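Local coordinates for Glucanase/chitosanase (Paenibacillus fukuinensis, PDB 4ZY9), which probably hydrolyses chitosan and beta-glucan chains as a whole enzyme, the piece here being a chitosan-binding CBM32 beta-sandwich module, at residues Val79-Gly84 with Ala109-Tyr114; Ser28-Gly33 with Gln48-Asn53; Lys64-Ala69 with Gly100-Ile105; Ala72-Ile77 with Thr94-Asp99. The protein carries 1 engineered substitution. All blocks are in the same frame, centred on the assembly; numbering follows the deposited sequence. Where two conformers were deposited one is given.

Contact 1 of 4, residues Val79-Gly84 with Ala109-Tyr114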
loop_
_atom_site.group_PDB
_atom_site.type_symbol
_atom_site.label_atom_id
_atom_site.label_comp_id
_atom_site.label_asym_id
_atom_site.label_seq_id
_atom_site.Cartn_x
_atom_site.Cartn_y
_atom_site.Cartn_z
ATOM N N VAL A 79 4.576 3.672 -8.154
ATOM C CA VAL A 79 3.753 4.833 -8.414
ATOM C C VAL A 79 3.340 4.808 -9.886
ATOM O O VAL A 79 4.108 4.383 -10.756
ATOM C CB VAL A 79 4.493 6.131 -8.051
ATOM C CG1 VAL A 79 4.674 6.233 -6.507
ATOM C CG2 VAL A 79 5.809 6.341 -8.773
ATOM N N SER A 80 2.215 5.452 -10.111
ATOM C CA SER A 80 1.709 5.658 -11.501
ATOM C C SER A 80 1.082 7.051 -11.597
ATOM O O SER A 80 0.366 7.490 -10.700
ATOM C CB SER A 80 0.673 4.591 -11.850
ATOM O OG SER A 80 -0.036 4.963 -13.071
ATOM N N ASN A 81 1.392 7.749 -12.737
ATOM C CA ASN A 81 0.733 8.975 -13.056
ATOM C C ASN A 81 -0.181 8.797 -14.279
ATOM O O ASN A 81 -0.536 9.811 -14.924
ATOM C CB ASN A 81 1.780 10.084 -13.271
ATOM C CG ASN A 81 1.137 11.413 -13.171
ATOM O OD1 ASN A 81 0.196 11.659 -12.452
ATOM N ND2 ASN A 81 1.727 12.387 -13.896
ATOM N N ASP A 82 -0.689 7.602 -14.519
ATOM C CA ASP A 82 -1.788 7.433 -15.491
ATOM C C ASP A 82 -3.012 8.129 -14.912
ATOM O O ASP A 82 -3.218 8.276 -13.740
ATOM C CB ASP A 82 -2.121 5.976 -15.577
ATOM C CG ASP A 82 -1.050 5.098 -16.210
ATOM O OD1 ASP A 82 -0.394 5.474 -17.193
ATOM O OD2 ASP A 82 -0.800 3.976 -15.752
ATOM N N SER A 83 -3.868 8.615 -15.833
ATOM C CA SER A 83 -5.117 9.217 -15.397
ATOM C C SER A 83 -6.249 8.202 -15.136
ATOM O O SER A 83 -7.018 8.354 -14.165
ATOM C CB SER A 83 -5.652 10.251 -16.347
ATOM O OG SER A 83 -5.538 9.784 -17.670
ATOM N N GLY A 84 -6.338 7.200 -16.008
ATOM C CA GLY A 84 -7.285 6.151 -15.840
ATOM C C GLY A 84 -6.828 4.999 -14.994
ATOM O O GLY A 84 -6.007 5.204 -14.091
ATOM N N ALA A 109 11.405 12.531 -5.139
ATOM C CA ALA A 109 10.023 12.877 -5.380
ATOM C C ALA A 109 9.536 12.532 -6.791
ATOM O O ALA A 109 10.269 12.605 -7.837
ATOM C CB ALA A 109 9.828 14.361 -5.257
ATOM N N ARG A 110 8.314 12.084 -6.861
ATOM C CA ARG A 110 7.614 11.717 -8.127
ATOM C C ARG A 110 6.286 12.363 -8.140
ATOM O O ARG A 110 5.748 12.789 -7.095
ATOM C CB ARG A 110 7.563 10.196 -8.194
ATOM C CG ARG A 110 8.843 9.721 -8.887
ATOM C CD ARG A 110 8.863 8.298 -9.064
ATOM N NE ARG A 110 10.233 7.834 -9.173
ATOM C CZ ARG A 110 10.860 7.601 -10.291
ATOM N NH1 ARG A 110 10.211 7.683 -11.426
ATOM N NH2 ARG A 110 12.135 7.222 -10.262
ATOM N N THR A 111 5.674 12.484 -9.316
ATOM C CA THR A 111 4.279 12.886 -9.422
ATOM C C THR A 111 3.474 11.593 -9.663
ATOM O O THR A 111 3.806 10.787 -10.532
ATOM C CB THR A 111 3.978 13.825 -10.593
ATOM O OG1 THR A 111 4.847 14.963 -10.392
ATOM C CG2 THR A 111 2.543 14.120 -10.672
ATOM N N ALA A 112 2.479 11.388 -8.817
ATOM C CA ALA A 112 1.642 10.160 -8.914
ATOM C C ALA A 112 0.219 10.467 -8.592
ATOM O O ALA A 112 -0.085 11.297 -7.752
ATOM C CB ALA A 112 2.170 9.116 -7.910
ATOM N N LYS A 113 -0.654 9.785 -9.306
ATOM C CA LYS A 113 -2.060 9.696 -8.952
ATOM C C LYS A 113 -2.310 8.432 -8.153
ATOM O O LYS A 113 -3.259 8.399 -7.320
ATOM C CB LYS A 113 -2.938 9.750 -10.192
ATOM C CG LYS A 113 -4.419 9.725 -9.883
ATOM C CD LYS A 113 -5.274 9.898 -11.111
ATOM C CE LYS A 113 -6.727 9.762 -10.776
ATOM N NZ LYS A 113 -7.603 9.868 -11.971
ATOM N N TYR A 114 -1.562 7.388 -8.365
ATOM C CA TYR A 114 -1.736 6.112 -7.685
ATOM C C TYR A 114 -0.478 5.621 -7.028
ATOM O O TYR A 114 0.603 5.760 -7.641
ATOM C CB TYR A 114 -2.250 5.023 -8.641
ATOM C CG TYR A 114 -3.453 5.372 -9.449
ATOM C CD1 TYR A 114 -4.734 5.223 -8.968
ATOM C CD2 TYR A 114 -3.316 5.953 -10.706
ATOM C CE1 TYR A 114 -5.877 5.525 -9.726
ATOM C CE2 TYR A 114 -4.471 6.303 -11.486
ATOM C CZ TYR A 114 -5.671 6.035 -10.978
ATOM O OH TYR A 114 -6.795 6.429 -11.728
#
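S83 O receives the ammonium of K113, NZ at 2.7 Å. S80 O accepts two backbone N-H groups at once, Y114 N at 3.0 Å and nearly straight (167°), K113 N at 2.9 Å and more bent (140°). Two successive residues facing S80 make a classic beta bulge, set where the chain passes from strand 109-112 of one sheet of the beta-sandwich to strand 114-122 of the other; S80 N closes the pair onto Y114 O. S80 OG, anti to its own backbone N, accepts from D82 N at 3.1 Å, an ST turn that leads off the strand. D82 O lies at the edge of the tyrosine ring, 3.2 Å from Y114 CE2. K113 runs extended from CG to NZ past the ring, with CG over one face near the rim. An alanine here would lose the NZ bond and CG over the ring, and would probably leave the turn at S83 less firmly held. Beyond the bulge, V79 CB rests 3.8 Å from A112 CB. V79 CG2 meets R110 CD at 3.6 Å, the two side chains crossing at about a right angle.

Contact 2 of 4, residues Ser28-Gly33 with Gln48-Asn53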
loop_
_atom_site.group_PDB
_atom_site.type_symbol
_atom_site.label_atom_id
_atom_site.label_comp_id
_atom_site.label_asym_id
_atom_site.label_seq_id
_atom_site.Cartn_x
_atom_site.Cartn_y
_atom_site.Cartn_z
ATOM N N SER A 28 -10.111 -0.153 1.480
ATOM C CA SER A 28 -10.335 1.134 2.122
ATOM C C SER A 28 -9.872 1.198 3.558
ATOM O O SER A 28 -9.597 2.265 4.064
ATOM C CB SER A 28 -11.884 1.556 2.000
ATOM O OG SER A 28 -12.625 0.642 2.830
ATOM N N ARG A 29 -9.909 0.110 4.271
ATOM C CA ARG A 29 -9.593 0.130 5.681
ATOM C C ARG A 29 -8.180 0.453 5.969
ATOM O O ARG A 29 -7.846 0.900 7.078
ATOM C CB ARG A 29 -9.932 -1.221 6.331
ATOM C CG ARG A 29 -11.335 -1.790 6.096
ATOM C CD ARG A 29 -12.329 -0.870 6.541
ATOM N NE ARG A 29 -13.674 -1.393 6.279
ATOM C CZ ARG A 29 -14.389 -2.196 7.076
ATOM N NH1 ARG A 29 -13.880 -2.730 8.223
ATOM N NH2 ARG A 29 -15.673 -2.476 6.692
ATOM N N ALA A 30 -7.265 0.281 4.996
ATOM C CA ALA A 30 -5.854 0.744 5.212
ATOM C C ALA A 30 -5.750 2.235 5.139
ATOM O O ALA A 30 -4.703 2.803 5.553
ATOM C CB ALA A 30 -4.968 0.088 4.203
ATOM N N PHE A 31 -6.760 2.978 4.675
ATOM C CA PHE A 31 -6.695 4.415 4.401
ATOM C C PHE A 31 -7.541 5.230 5.260
ATOM O O PHE A 31 -7.784 6.411 4.968
ATOM C CB PHE A 31 -6.938 4.592 2.884
ATOM C CG PHE A 31 -5.888 3.921 2.074
ATOM C CD1 PHE A 31 -4.720 4.542 1.847
ATOM C CD2 PHE A 31 -6.105 2.674 1.581
ATOM C CE1 PHE A 31 -3.762 3.864 1.124
ATOM C CE2 PHE A 31 -5.145 2.015 0.817
ATOM C CZ PHE A 31 -3.955 2.632 0.641
ATOM N N ASP A 32 -8.079 4.661 6.316
ATOM C CA ASP A 32 -9.054 5.364 7.161
ATOM C C ASP A 32 -8.466 6.090 8.353
ATOM O O ASP A 32 -9.193 6.658 9.131
ATOM C CB ASP A 32 -10.166 4.423 7.590
ATOM C CG ASP A 32 -9.728 3.314 8.577
ATOM O OD1 ASP A 32 -8.535 3.261 8.910
ATOM O OD2 ASP A 32 -10.642 2.582 9.020
ATOM N N GLY A 33 -7.170 6.109 8.488
ATOM C CA GLY A 33 -6.573 6.864 9.522
ATOM C C GLY A 33 -6.601 6.156 10.859
ATOM O O GLY A 33 -6.169 6.792 11.857
ATOM N N GLN A 48 0.031 -10.331 -3.870
ATOM C CA GLN A 48 -1.101 -9.482 -3.559
ATOM C C GLN A 48 -0.718 -8.055 -3.605
ATOM O O GLN A 48 0.469 -7.728 -3.459
ATOM C CB GLN A 48 -1.730 -9.806 -2.199
ATOM C CG GLN A 48 -2.138 -11.238 -2.061
ATOM C CD GLN A 48 -3.348 -11.693 -2.888
ATOM O OE1 GLN A 48 -3.519 -12.956 -3.079
ATOM N NE2 GLN A 48 -4.221 -10.834 -3.222
ATOM N N TRP A 49 -1.606 -7.150 -3.750
ATOM C CA TRP A 49 -1.303 -5.678 -3.887
ATOM C C TRP A 49 -2.430 -4.853 -3.425
ATOM O O TRP A 49 -3.613 -5.312 -3.425
ATOM C CB TRP A 49 -0.806 -5.352 -5.317
ATOM C CG TRP A 49 -1.759 -5.702 -6.417
ATOM C CD1 TRP A 49 -1.659 -6.798 -7.234
ATOM C CD2 TRP A 49 -2.973 -5.044 -6.768
ATOM N NE1 TRP A 49 -2.686 -6.854 -8.097
ATOM C CE2 TRP A 49 -3.518 -5.788 -7.906
ATOM C CE3 TRP A 49 -3.603 -3.919 -6.346
ATOM C CZ2 TRP A 49 -4.729 -5.433 -8.517
ATOM C CZ3 TRP A 49 -4.895 -3.604 -6.961
ATOM C CH2 TRP A 49 -5.380 -4.337 -8.017
ATOM N N ILE A 50 -2.149 -3.593 -3.112
ATOM C CA ILE A 50 -3.131 -2.623 -2.790
ATOM C C ILE A 50 -2.659 -1.297 -3.282
ATOM O O ILE A 50 -1.454 -0.974 -3.092
ATOM C CB ILE A 50 -3.432 -2.608 -1.268
ATOM C CG1 ILE A 50 -4.515 -1.574 -0.910
ATOM C CG2 ILE A 50 -2.167 -2.415 -0.429
ATOM C CD1 ILE A 50 -5.091 -1.828 0.427
ATOM N N TYR A 51 -3.493 -0.485 -3.884
ATOM C CA TYR A 51 -3.137 0.850 -4.261
ATOM C C TYR A 51 -4.187 1.832 -3.851
ATOM O O TYR A 51 -5.374 1.471 -3.587
ATOM C CB TYR A 51 -2.795 1.072 -5.777
ATOM C CG TYR A 51 -3.910 0.914 -6.765
ATOM C CD1 TYR A 51 -4.870 1.892 -6.969
ATOM C CD2 TYR A 51 -3.990 -0.179 -7.562
ATOM C CE1 TYR A 51 -5.841 1.751 -7.961
ATOM C CE2 TYR A 51 -4.977 -0.313 -8.568
ATOM C CZ TYR A 51 -5.850 0.669 -8.701
ATOM O OH TYR A 51 -6.823 0.533 -9.716
ATOM N N VAL A 52 -3.817 3.099 -3.741
ATOM C CA VAL A 52 -4.674 4.247 -3.459
ATOM C C VAL A 52 -4.675 5.182 -4.619
ATOM O O VAL A 52 -3.662 5.423 -5.236
ATOM C CB VAL A 52 -4.295 4.931 -2.136
ATOM C CG1 VAL A 52 -2.906 5.475 -2.134
ATOM C CG2 VAL A 52 -5.326 5.943 -1.731
ATOM N N ASN A 53 -5.883 5.760 -4.904
ATOM C CA ASN A 53 -6.079 6.836 -5.872
ATOM C C ASN A 53 -6.044 8.110 -5.112
ATOM O O ASN A 53 -7.001 8.390 -4.330
ATOM C CB ASN A 53 -7.427 6.574 -6.567
ATOM C CG ASN A 53 -7.739 7.632 -7.613
ATOM O OD1 ASN A 53 -7.169 8.685 -7.635
ATOM N ND2 ASN A 53 -8.728 7.345 -8.454
#
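The hydrophobic core of the beta-sandwich takes in here a single helix-like turn of the long loop between strands 14-17 and 39-40, packed against the inward side of strand 48-54. The turn is closed by F31 N bonding to S28 O at 3.0 Å; A30 and F31 both direct CB at the strand. The contact across to the strand is wholly apolar. F31 does most of the work: with CG anti to its carbonyl carbon (chi1 -62°), the ring reaches the strand with one face under V52 and its CE2 edge toward I50. V52 crosses it obliquely. Its CB comes to 3.5 Å from F31 CE1, a tight approach, while CG2 stands 4.1 Å from the F31 ring centroid and only 22° off the ring normal, a CH-pi contact offset toward the rim. CG1 of V52, in the crowded position between backbone N and carbonyl carbon, touches CE1 as well. I50 meets the same ring differently, tip to tip and near its plane: the side chain is extended, CG1 anti to the backbone N, so that CD1 ends 3.9 Å from F31 CE2 at the ring edge. The same methyl also reaches A30 CB at 4.2 Å. Around them F133 meets the F31 ring with planes about 40° apart, A15 adds to the packing, and I50 also touches L130 and the engineered M117. The loop aromatic set against the inward residues I50 and V52 is part of the core of this galactose-binding-like jelly-roll, the fold of CBM32 modules.

Contact 3 of 4, residues Lys64-Ala69 with Gly100-Ile105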
loop_
_atom_site.group_PDB
_atom_site.type_symbol
_atom_site.label_atom_id
_atom_site.label_comp_id
_atom_site.label_asym_id
_atom_site.label_seq_id
_atom_site.Cartn_x
_atom_site.Cartn_y
_atom_site.Cartn_z
ATOM N N LYS A 64 4.377 5.350 4.363
ATOM C CA LYS A 64 4.451 4.639 5.650
ATOM C C LYS A 64 3.442 3.507 5.682
ATOM O O LYS A 64 2.219 3.704 5.408
ATOM C CB LYS A 64 4.257 5.597 6.810
ATOM C CG LYS A 64 4.471 4.918 8.134
ATOM C CD LYS A 64 4.191 5.950 9.318
ATOM C CE LYS A 64 3.865 5.309 10.656
ATOM N NZ LYS A 64 3.193 6.025 11.776
ATOM N N LEU A 65 3.886 2.330 5.999
ATOM C CA LEU A 65 3.072 1.108 6.155
ATOM C C LEU A 65 3.016 0.660 7.593
ATOM O O LEU A 65 4.127 0.532 8.238
ATOM C CB LEU A 65 3.578 0.017 5.326
ATOM C CG LEU A 65 3.756 0.317 3.810
ATOM C CD1 LEU A 65 4.376 -0.849 3.088
ATOM C CD2 LEU A 65 2.422 0.634 3.145
ATOM N N ASN A 66 1.861 0.419 8.147
ATOM C CA ASN A 66 1.723 -0.190 9.453
ATOM C C ASN A 66 1.131 -1.562 9.280
ATOM O O ASN A 66 -0.087 -1.706 9.040
ATOM C CB ASN A 66 0.857 0.668 10.330
ATOM C CG ASN A 66 0.619 0.044 11.725
ATOM O OD1 ASN A 66 1.172 -0.924 12.066
ATOM N ND2 ASN A 66 -0.159 0.790 12.536
ATOM N N TRP A 67 1.987 -2.559 9.239
ATOM C CA TRP A 67 1.585 -3.937 9.028
ATOM C C TRP A 67 0.900 -4.608 10.126
ATOM O O TRP A 67 1.299 -4.412 11.308
ATOM C CB TRP A 67 2.826 -4.748 8.671
ATOM C CG TRP A 67 3.528 -4.418 7.373
ATOM C CD1 TRP A 67 4.635 -3.739 7.210
ATOM C CD2 TRP A 67 3.150 -4.881 6.066
ATOM N NE1 TRP A 67 4.980 -3.668 5.900
ATOM C CE2 TRP A 67 4.032 -4.334 5.176
ATOM C CE3 TRP A 67 2.058 -5.610 5.514
ATOM C CZ2 TRP A 67 3.978 -4.629 3.791
ATOM C CZ3 TRP A 67 2.034 -5.890 4.203
ATOM C CH2 TRP A 67 2.931 -5.369 3.341
ATOM N N GLU A 68 -0.083 -5.451 9.839
ATOM C CA GLU A 68 -0.519 -6.420 10.776
ATOM C C GLU A 68 0.512 -7.602 10.782
ATOM O O GLU A 68 1.447 -7.597 10.050
ATOM C CB GLU A 68 -1.969 -6.788 10.419
ATOM C CG GLU A 68 -2.758 -7.722 11.416
ATOM C CD GLU A 68 -2.734 -9.168 11.047
ATOM O OE1 GLU A 68 -2.313 -9.598 9.966
ATOM O OE2 GLU A 68 -3.143 -9.958 11.953
ATOM N N ALA A 69 0.230 -8.603 11.625
ATOM C CA ALA A 69 1.156 -9.733 11.727
ATOM C C ALA A 69 1.461 -10.280 10.351
ATOM O O ALA A 69 2.527 -10.834 10.116
ATOM C CB ALA A 69 0.572 -10.812 12.620
ATOM N N GLY A 100 7.950 -6.446 8.769
ATOM C CA GLY A 100 6.697 -6.106 9.336
ATOM C C GLY A 100 6.744 -4.884 10.242
ATOM O O GLY A 100 7.638 -4.056 10.154
ATOM N N GLY A 101 5.787 -4.831 11.106
ATOM C CA GLY A 101 5.651 -3.677 11.965
ATOM C C GLY A 101 5.434 -2.421 11.222
ATOM O O GLY A 101 4.649 -2.380 10.269
ATOM N N ILE A 102 6.158 -1.349 11.560
ATOM C CA ILE A 102 6.110 -0.119 10.733
ATOM C C ILE A 102 7.220 -0.156 9.751
ATOM O O ILE A 102 8.413 -0.551 10.158
ATOM C CB ILE A 102 6.260 1.124 11.685
ATOM C CG1 ILE A 102 5.096 1.166 12.667
ATOM C CG2 ILE A 102 6.403 2.356 10.885
ATOM C CD1 ILE A 102 5.230 2.089 13.857
ATOM N N ASP A 103 6.945 0.149 8.489
ATOM C CA ASP A 103 7.924 0.376 7.434
ATOM C C ASP A 103 7.733 1.771 7.008
ATOM O O ASP A 103 6.584 2.178 6.768
ATOM C CB ASP A 103 7.763 -0.561 6.273
ATOM C CG ASP A 103 8.170 -1.976 6.584
ATOM O OD1 ASP A 103 8.792 -2.244 7.650
ATOM O OD2 ASP A 103 7.776 -2.840 5.727
ATOM N N ASP A 104 8.720 2.607 6.908
ATOM C CA ASP A 104 8.549 4.030 6.521
ATOM C C ASP A 104 9.639 4.331 5.514
ATOM O O ASP A 104 10.863 4.162 5.911
ATOM C CB ASP A 104 8.553 4.885 7.780
ATOM C CG ASP A 104 8.113 6.290 7.558
ATOM O OD1 ASP A 104 8.128 6.793 6.447
ATOM O OD2 ASP A 104 7.901 6.951 8.544
ATOM N N ILE A 105 9.309 4.675 4.301
ATOM C CA ILE A 105 10.199 4.748 3.170
ATOM C C ILE A 105 10.115 6.054 2.502
ATOM O O ILE A 105 9.041 6.511 2.167
ATOM C CB ILE A 105 9.862 3.644 2.123
ATOM C CG1 ILE A 105 9.778 2.246 2.755
ATOM C CG2 ILE A 105 10.790 3.701 0.925
ATOM C CD1 ILE A 105 8.531 1.481 2.410
HETATM O O HOH W 1 3.851 -6.942 11.337
#
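W67 and D103 cross obliquely, with the indole and carboxylate planes 72° apart. W67 has CG anti to its carbonyl carbon, which turns the pyrrole side of the indole toward the opposite chain, and NE1 gives its N-H to D103 OD2 at 2.9 Å (147°). The oxygen lies close to the ring plane of the indole, yet the donor stands well above the carboxylate plane. Y75 OH shares the same OD2, while D99 OD1 stands close to D103 OD1 as a like charge, so the two influences on ionisation probably oppose each other. D103 CB and L65 CB are neighbours on one side of the sheet, 4.3 Å apart. The backbones of these two residues pair, as part of the antiparallel strands 57-67 and 102-107 in one sheet of the beta-sandwich: L65 N bonds D103 O at 2.8 Å, almost along the C=O axis, and D103 N answers to L65 O. On the other side K64 extends with CG anti to its backbone N and crosses I102 and D104 obliquely. Its CE touches I102 CG2 at 3.9 Å, and its CG passes D104 CG at the same distance, while the D104 carboxylate pairs with R62. Just before strand 102-107, G100 and G101 both have positive phi, which favours glycine; G101 O accepts from W67 N at 2.9 Å. A water donates to E68 O at 2.8 Å and accepts from G101 N.

Contact 4 of 4, residues Ala72-Ile77 with Thr94-Asp99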
loop_
_atom_site.group_PDB
_atom_site.type_symbol
_atom_site.label_atom_id
_atom_site.label_comp_id
_atom_site.label_asym_id
_atom_site.label_seq_id
_atom_site.Cartn_x
_atom_site.Cartn_y
_atom_site.Cartn_z
ATOM N N ALA A 72 4.518 -8.462 4.469
ATOM C CA ALA A 72 5.243 -8.913 3.288
ATOM C C ALA A 72 6.721 -8.822 3.562
ATOM O O ALA A 72 7.187 -7.786 4.048
ATOM C CB ALA A 72 4.975 -8.016 2.128
ATOM N N SER A 73 7.471 -9.899 3.334
ATOM C CA SER A 73 8.903 -9.842 3.377
ATOM C C SER A 73 9.511 -9.443 2.044
ATOM O O SER A 73 10.618 -8.897 2.072
ATOM C CB SER A 73 9.490 -11.151 3.888
ATOM O OG SER A 73 9.224 -12.222 3.029
ATOM N N SER A 74 8.823 -9.706 0.916
ATOM C CA SER A 74 9.228 -9.132 -0.317
ATOM C C SER A 74 8.141 -8.238 -0.821
ATOM O O SER A 74 7.029 -8.805 -0.988
ATOM C CB SER A 74 9.634 -10.165 -1.428
ATOM O OG SER A 74 10.807 -10.869 -1.064
ATOM N N TYR A 75 8.388 -6.994 -1.067
ATOM C CA TYR A 75 7.391 -6.072 -1.697
ATOM C C TYR A 75 8.077 -4.974 -2.329
ATOM O O TYR A 75 9.299 -4.676 -2.059
ATOM C CB TYR A 75 6.373 -5.593 -0.712
ATOM C CG TYR A 75 6.943 -4.667 0.380
ATOM C CD1 TYR A 75 6.841 -3.293 0.186
ATOM C CD2 TYR A 75 7.389 -5.147 1.592
ATOM C CE1 TYR A 75 7.343 -2.420 1.164
ATOM C CE2 TYR A 75 7.775 -4.258 2.608
ATOM C CZ TYR A 75 7.696 -2.913 2.331
ATOM O OH TYR A 75 8.105 -1.963 3.280
ATOM N N THR A 76 7.360 -4.285 -3.191
ATOM C CA THR A 76 7.779 -3.006 -3.763
ATOM C C THR A 76 6.766 -1.946 -3.453
ATOM O O THR A 76 5.555 -2.246 -3.184
ATOM C CB THR A 76 7.944 -3.089 -5.325
ATOM O OG1 THR A 76 6.744 -3.650 -5.869
ATOM C CG2 THR A 76 9.077 -4.151 -5.712
ATOM N N ILE A 77 7.211 -0.730 -3.501
ATOM C CA ILE A 77 6.359 0.466 -3.572
ATOM C C ILE A 77 6.429 0.986 -4.966
ATOM O O ILE A 77 7.551 1.172 -5.493
ATOM C CB ILE A 77 6.740 1.552 -2.524
ATOM C CG1 ILE A 77 6.721 1.009 -1.161
ATOM C CG2 ILE A 77 5.838 2.763 -2.708
ATOM C CD1 ILE A 77 5.348 0.586 -0.697
ATOM N N THR A 94 12.238 -1.373 -3.317
ATOM C CA THR A 94 12.177 -2.774 -3.308
ATOM C C THR A 94 12.781 -3.397 -2.040
ATOM O O THR A 94 13.938 -2.939 -1.654
ATOM C CB THR A 94 12.882 -3.436 -4.514
ATOM O OG1 THR A 94 12.424 -2.867 -5.709
ATOM C CG2 THR A 94 12.848 -4.902 -4.498
ATOM N N THR A 95 12.198 -4.385 -1.381
ATOM C CA THR A 95 12.888 -5.143 -0.368
ATOM C C THR A 95 12.583 -6.567 -0.540
ATOM O O THR A 95 11.517 -6.976 -1.066
ATOM C CB THR A 95 12.499 -4.695 1.043
ATOM O OG1 THR A 95 13.314 -5.365 1.951
ATOM C CG2 THR A 95 10.992 -5.001 1.409
ATOM N N THR A 96 13.520 -7.441 -0.110
ATOM C CA THR A 96 13.285 -8.829 0.094
ATOM C C THR A 96 13.511 -9.259 1.523
ATOM O O THR A 96 13.483 -10.438 1.809
ATOM C CB THR A 96 14.118 -9.701 -0.855
ATOM O OG1 THR A 96 15.518 -9.461 -0.520
ATOM C CG2 THR A 96 13.797 -9.375 -2.361
ATOM N N THR A 97 13.661 -8.306 2.406
ATOM C CA THR A 97 13.953 -8.536 3.822
ATOM C C THR A 97 13.024 -7.779 4.697
ATOM O O THR A 97 13.358 -7.318 5.825
ATOM C CB THR A 97 15.421 -8.163 4.136
ATOM O OG1 THR A 97 15.633 -6.834 3.787
ATOM C CG2 THR A 97 16.343 -9.156 3.405
ATOM N N GLY A 98 11.755 -7.584 4.269
ATOM C CA GLY A 98 10.800 -6.848 5.093
ATOM C C GLY A 98 10.613 -7.634 6.399
ATOM O O GLY A 98 10.612 -8.841 6.384
ATOM N N ASP A 99 10.315 -6.866 7.426
ATOM C CA ASP A 99 10.238 -7.369 8.768
ATOM C C ASP A 99 8.952 -6.994 9.449
ATOM O O ASP A 99 8.811 -7.222 10.637
ATOM C CB ASP A 99 11.441 -6.905 9.634
ATOM C CG ASP A 99 11.441 -5.405 9.860
ATOM O OD1 ASP A 99 10.692 -4.633 9.335
ATOM O OD2 ASP A 99 12.335 -4.892 10.661
HETATM O O HOH W 2 11.291 -12.227 1.218
#
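The open end of the beta hairpin formed by strands 75-80 and 90-95 lies here, where strand 75-80 begins and strand 90-95 ends. Y75 and T95 are its last antiparallel hydrogen-bonded pair: T95 N reaches Y75 O at 3.0 Å, nearly along the C=O axis, and Y75 N returns to T95 O at 3.1 Å with the donor above the carbonyl plane. T95 works with both branches. CG2, in the crowded position between backbone N and carbonyl carbon, rests over one face of the Y75 ring, 3.5 Å from Y75 CE2, a CH-pi contact offset toward the rim. OG1, anti to the backbone N, accepts from T97 N at 3.0 Å in an ST turn that curls the chain back. An alanine here would lose the methyl over the ring and the OG1 acceptor, and would probably loosen the turn after the strand. That turn brings G98 N to S73 O at 2.8 Å, straight (163°) and on a lone pair. Glycine suits the site, since a side chain would run into A72 O and press on Y75 CE2. A water ties S73 OG and S74 OG, each at 2.7 Å, to T96 O. T76 and T94, the next pair, lie alongside each other and point the same way, T76 CG2 against T94 OG1. Strand 90-95 is outermost in its sheet; on the other flank of strand 75-80 runs strand 114-122, where S73 and S74 both face V121 in a classic beta bulge, and behind Y75 lie L65 and I105 of the second sheet.

All four contacts belong to one beta-sandwich module. Contact 2 closes first along the chain; contact 4 is nested inside the loop closed by contact 3, and contact 1 crosses both. Contacts 1 and 4 use strand 75-80 toward its two ends, their centres about 21 Å apart. Contacts 3 and 4 are nearest, about 10 Å between centres, and touch through D103 bonding Y75 and L65 packing on Y75 between the sheets, with W67 against A72. Contacts 1 and 3 lie on opposite sides of the chain's centre, about 22 Å apart. Contact 2 stays about 7 Å, nearest atoms, from contacts 3 and 4, but touches contact 1 through Y51 and N53 against Y114 and K113.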